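Side-chain contacts in CELL division protein FTSZ (Haloferax volcanii, PDB 4B46), which controls archaeal cell shape as a tubulin-like, GTP-binding cytoskeletal protein needed for the rod-shaped cells that swim efficiently: residues 85-90 and 120-125; 216-221 and 326-331. One frame throughout, in Å; residues are numbered along the deposited sequence.

Interaction 1: 85-90 and 120-125; sequences EVQGAI and AKHLKR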
# COMPACT_ATOMS: atom_id res chain seq x y z
N GLU A 85 19.60 -13.29 4.16
CA GLU A 85 19.12 -13.07 5.52
C GLU A 85 17.61 -12.87 5.51
O GLU A 85 16.88 -13.39 6.36
CB GLU A 85 19.78 -11.85 6.16
CG GLU A 85 21.22 -12.05 6.56
CD GLU A 85 21.72 -10.92 7.44
OE1 GLU A 85 22.01 -9.83 6.91
OE2 GLU A 85 21.81 -11.12 8.67
N VAL A 86 17.15 -12.08 4.54
CA VAL A 86 15.74 -11.82 4.40
C VAL A 86 15.02 -13.12 4.03
O VAL A 86 14.00 -13.47 4.64
CB VAL A 86 15.47 -10.76 3.34
CG1 VAL A 86 13.97 -10.44 3.28
CG2 VAL A 86 16.28 -9.50 3.65
N GLN A 87 15.58 -13.85 3.07
CA GLN A 87 14.98 -15.10 2.61
C GLN A 87 14.91 -16.13 3.73
O GLN A 87 13.99 -16.95 3.79
CB GLN A 87 15.75 -15.68 1.41
CG GLN A 87 15.04 -16.85 0.74
CD GLN A 87 13.61 -16.52 0.33
OE1 GLN A 87 13.33 -15.43 -0.19
NE2 GLN A 87 12.69 -17.44 0.61
N GLY A 88 15.89 -16.08 4.63
CA GLY A 88 15.90 -16.92 5.81
C GLY A 88 14.60 -16.79 6.58
O GLY A 88 13.99 -17.79 6.94
N ALA A 89 14.18 -15.55 6.80
CA ALA A 89 12.93 -15.26 7.50
C ALA A 89 11.68 -15.60 6.69
O ALA A 89 10.67 -16.03 7.24
CB ALA A 89 12.88 -13.80 7.89
N ILE A 90 11.74 -15.35 5.39
CA ILE A 90 10.63 -15.66 4.50
C ILE A 90 10.40 -17.18 4.42
O ILE A 90 9.27 -17.64 4.24
CB ILE A 90 10.86 -15.06 3.10
CG1 ILE A 90 10.91 -13.53 3.19
CG2 ILE A 90 9.76 -15.46 2.13
CD1 ILE A 90 11.27 -12.86 1.90
N ALA A 120 11.54 -7.01 -4.11
CA ALA A 120 10.43 -7.32 -5.02
C ALA A 120 10.91 -8.19 -6.18
O ALA A 120 10.26 -9.17 -6.54
CB ALA A 120 9.75 -6.05 -5.54
N LYS A 121 12.06 -7.82 -6.75
CA LYS A 121 12.66 -8.58 -7.83
C LYS A 121 13.02 -10.00 -7.38
O LYS A 121 12.76 -10.98 -8.10
CB LYS A 121 13.91 -7.85 -8.34
CG LYS A 121 14.47 -8.44 -9.62
CD LYS A 121 15.72 -7.71 -10.08
CE LYS A 121 16.28 -8.35 -11.34
NZ LYS A 121 17.62 -7.82 -11.71
N HIS A 122 13.61 -10.12 -6.19
CA HIS A 122 13.98 -11.41 -5.62
C HIS A 122 12.74 -12.30 -5.45
O HIS A 122 12.76 -13.49 -5.79
CB HIS A 122 14.68 -11.19 -4.28
CG HIS A 122 14.80 -12.42 -3.43
ND1 HIS A 122 15.84 -13.31 -3.55
CD2 HIS A 122 14.01 -12.90 -2.44
CE1 HIS A 122 15.69 -14.29 -2.68
NE2 HIS A 122 14.58 -14.07 -1.99
N LEU A 123 11.67 -11.72 -4.93
CA LEU A 123 10.43 -12.46 -4.72
C LEU A 123 9.80 -12.98 -6.01
O LEU A 123 9.35 -14.13 -6.08
CB LEU A 123 9.42 -11.63 -3.94
CG LEU A 123 9.79 -11.33 -2.49
CD1 LEU A 123 8.77 -10.38 -1.86
CD2 LEU A 123 9.87 -12.63 -1.72
N LYS A 124 9.76 -12.13 -7.04
CA LYS A 124 9.19 -12.53 -8.33
C LYS A 124 10.02 -13.62 -8.99
O LYS A 124 9.52 -14.41 -9.81
CB LYS A 124 9.05 -11.32 -9.27
CG LYS A 124 7.83 -10.45 -8.95
CD LYS A 124 7.54 -9.42 -10.03
CE LYS A 124 7.22 -10.05 -11.36
NZ LYS A 124 6.03 -10.95 -11.26
N ARG A 125 11.29 -13.68 -8.61
CA ARG A 125 12.22 -14.63 -9.19
C ARG A 125 12.03 -16.05 -8.64
O ARG A 125 12.27 -17.03 -9.34
CB ARG A 125 13.65 -14.16 -8.91
CG ARG A 125 14.58 -14.24 -10.08
CD ARG A 125 15.78 -13.33 -9.87
NE ARG A 125 16.79 -13.55 -10.91
CZ ARG A 125 17.92 -14.21 -10.71
NH1 ARG A 125 18.20 -14.70 -9.51
NH2 ARG A 125 18.78 -14.36 -11.71
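Gln87 and His122 meet through a single short hydrogen bond, the polar half of this helix-helix contact. The donor is NE2 of His122, which reaches OE1 of Gln87 at 2.6 Å with an N-H...O angle of 167°. The oxygen lies at the edge of the imidazole, practically in the ring plane, as a straight N-H bond demands. Seen from the amide the fit is less regular, because the donor stands tilted from the carbonyl plane by 31° and the amide and ring planes are turned well out of parallel. CG of Gln87 lies in the ring plane too, 3.9 Å from NE2 of His122. The glutamine leaves its helix with CG anti to the backbone N (chi1 -170°), then bends at chi2, a kink that brings the carbonyl end round to the histidine.

The second touch, a turn further along helix 83-90 and at the next residue of helix 111-126, is purely apolar: CD1 of Ile90 rests 3.9 Å from CD2 of Leu123, both residues being buried. Both contacts bridge helices whose backbones stay apart, the nearest CA atoms, those of Gln87 and Leu123, being 9.0 Å from each other.

A second shell fixes the amide. NE2 of Gln87 is hydrogen-bonded to Asp91 OD1 and to Tyr127 OH, while Ile90 packs on Tyr127 and Val86 on Leu119 of helix 111-126. A flip of the amide would probably cost these bonds, which is consistent with OE1 being kept toward the imidazole. The chemistry therefore implies a proton on NE2 of His122 and a defined amide orientation, so that a polar link at the partly exposed margin complements the apolar contact beside it.

Interaction 2: 216-221 and 326-331; sequences SSEIIN and EVRGGD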
# COMPACT_ATOMS: atom_id res chain seq x y z
N SER A 216 -10.38 -12.53 -3.77
CA SER A 216 -9.01 -12.16 -4.11
C SER A 216 -8.79 -12.06 -5.62
O SER A 216 -8.02 -11.22 -6.10
CB SER A 216 -8.02 -13.16 -3.52
OG SER A 216 -8.34 -13.42 -2.16
N SER A 217 -9.45 -12.95 -6.37
CA SER A 217 -9.35 -12.95 -7.82
C SER A 217 -9.69 -11.59 -8.41
O SER A 217 -9.03 -11.11 -9.34
CB SER A 217 -10.26 -14.02 -8.42
OG SER A 217 -9.49 -14.95 -9.14
N GLU A 218 -10.73 -10.96 -7.87
CA GLU A 218 -11.16 -9.66 -8.37
C GLU A 218 -10.12 -8.58 -8.11
O GLU A 218 -9.95 -7.66 -8.92
CB GLU A 218 -12.50 -9.27 -7.75
CG GLU A 218 -13.65 -10.14 -8.23
CD GLU A 218 -14.99 -9.62 -7.78
OE1 GLU A 218 -15.39 -9.92 -6.64
OE2 GLU A 218 -15.65 -8.91 -8.57
N ILE A 219 -9.43 -8.68 -6.99
CA ILE A 219 -8.38 -7.72 -6.67
C ILE A 219 -7.19 -7.96 -7.57
O ILE A 219 -6.64 -7.02 -8.16
CB ILE A 219 -7.95 -7.82 -5.20
CG1 ILE A 219 -9.10 -7.38 -4.29
CG2 ILE A 219 -6.69 -6.99 -4.94
CD1 ILE A 219 -8.87 -7.67 -2.82
N ILE A 220 -6.79 -9.22 -7.68
CA ILE A 220 -5.64 -9.58 -8.50
C ILE A 220 -5.87 -9.17 -9.96
O ILE A 220 -5.00 -8.60 -10.61
CB ILE A 220 -5.35 -11.10 -8.37
CG1 ILE A 220 -4.81 -11.38 -6.97
CG2 ILE A 220 -4.38 -11.58 -9.45
CD1 ILE A 220 -4.72 -12.85 -6.63
N ASN A 221 -7.07 -9.44 -10.46
CA ASN A 221 -7.41 -9.10 -11.83
C ASN A 221 -7.52 -7.59 -12.07
O ASN A 221 -7.22 -7.09 -13.16
CB ASN A 221 -8.68 -9.84 -12.26
CG ASN A 221 -8.43 -11.32 -12.49
OD1 ASN A 221 -7.29 -11.74 -12.62
ND2 ASN A 221 -9.49 -12.11 -12.55
N GLU A 326 -12.75 -1.83 -17.35
CA GLU A 326 -13.52 -2.80 -16.58
C GLU A 326 -13.84 -2.21 -15.22
O GLU A 326 -12.99 -1.54 -14.63
CB GLU A 326 -12.71 -4.10 -16.41
CG GLU A 326 -12.41 -4.79 -17.72
CD GLU A 326 -11.33 -5.86 -17.62
OE1 GLU A 326 -10.81 -6.11 -16.51
OE2 GLU A 326 -11.00 -6.44 -18.68
N VAL A 327 -15.05 -2.40 -14.73
CA VAL A 327 -15.38 -1.93 -13.39
C VAL A 327 -16.02 -3.06 -12.61
O VAL A 327 -17.14 -3.48 -12.90
CB VAL A 327 -16.34 -0.71 -13.39
CG1 VAL A 327 -16.63 -0.30 -11.94
CG2 VAL A 327 -15.74 0.46 -14.17
N ARG A 328 -15.29 -3.55 -11.62
CA ARG A 328 -15.77 -4.63 -10.79
C ARG A 328 -16.31 -4.03 -9.51
O ARG A 328 -15.93 -2.92 -9.13
CB ARG A 328 -14.64 -5.63 -10.48
CG ARG A 328 -14.07 -6.34 -11.70
CD ARG A 328 -12.76 -7.08 -11.34
NE ARG A 328 -12.39 -8.07 -12.36
CZ ARG A 328 -11.74 -7.78 -13.48
NH1 ARG A 328 -11.38 -6.52 -13.73
NH2 ARG A 328 -11.45 -8.73 -14.34
N GLY A 329 -17.20 -4.74 -8.84
CA GLY A 329 -17.76 -4.26 -7.59
C GLY A 329 -18.34 -5.37 -6.76
O GLY A 329 -18.94 -6.31 -7.29
N GLY A 330 -18.16 -5.28 -5.45
CA GLY A 330 -18.78 -6.22 -4.53
C GLY A 330 -18.71 -5.71 -3.11
O GLY A 330 -18.31 -4.56 -2.88
N ASP A 331 -19.09 -6.54 -2.15
CA ASP A 331 -18.98 -6.12 -0.76
C ASP A 331 -18.26 -7.08 0.17
O ASP A 331 -18.01 -8.24 -0.17
CB ASP A 331 -20.35 -5.76 -0.19
CG ASP A 331 -21.36 -6.86 -0.33
OD1 ASP A 331 -20.97 -8.05 -0.19
OD2 ASP A 331 -22.53 -6.54 -0.57
O HOH W 1 -18.06 -8.93 -6.67
O HOH W 2 -12.74 -11.10 -11.98
O HOH W 3 -12.09 -11.35 -13.91
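Segment 216-221 of helix 216-223 runs nearly antiparallel to segment 326-331 of strand 326-333, at 152° between their directions and 9.7 Å between the axes, with Glu218 and Arg328 closest in backbone register. CG of Arg328 lies anti to the carbonyl carbon (chi1 -63°) and the chain is extended as far as NE, which carries CD past Glu218 O at 3.8 Å and sets the guanidinium beside Asn221. There CB of Asn221 sits over one face, offset toward the rim, 3.6 Å from NH2. In the guanidinium plane two waters accept from NE and NH2, and each also receives a weak bond from Asn221 ND2. NH1 turns back along its own strand to a salt bridge with Glu326 OE1, 2.9 Å long, and that carboxylate oxygen also pairs with Arg294. Glu218 is not a direct ionic partner, its OE2 lying 5.1 Å from NE of Arg328; a further water, 2.8 Å from both Glu218 OE1 and Gly329 O, can donate to either. Replacing Arg328 by an alanine would probably cost Glu326 one of its salt bridges, leave the two waters without their guanidinium donors and uncover CB of Asn221. Strand 326-333 is outermost at this end of the sheet within the chain, hydrogen-bonded to strand 294-301, and a helix packed on it partly through water belongs to the alpha/beta C-terminal domain of this tubulin-like fold.

In the fold
Interaction 1 comes first along the chain and is complete before interaction 2 opens; their centres are 27 Å apart and their nearest atoms about 11 Å. Interaction 1 pairs helices 83-90 and 111-126 within the GTPase domain, whereas interaction 2 joins helix 216-223 to strand 326-333 within the C-terminal domain. A mixed sheet runs through both regions, with parallel strands such as 100-106 and 131-137 flanking helix 111-126 in sequence, and strand 326-333 closing the far end. Neither contact lies at the nucleotide site; each ties elements within its own half of the tubulin-like fold, interaction 2 across 105 residues of chain.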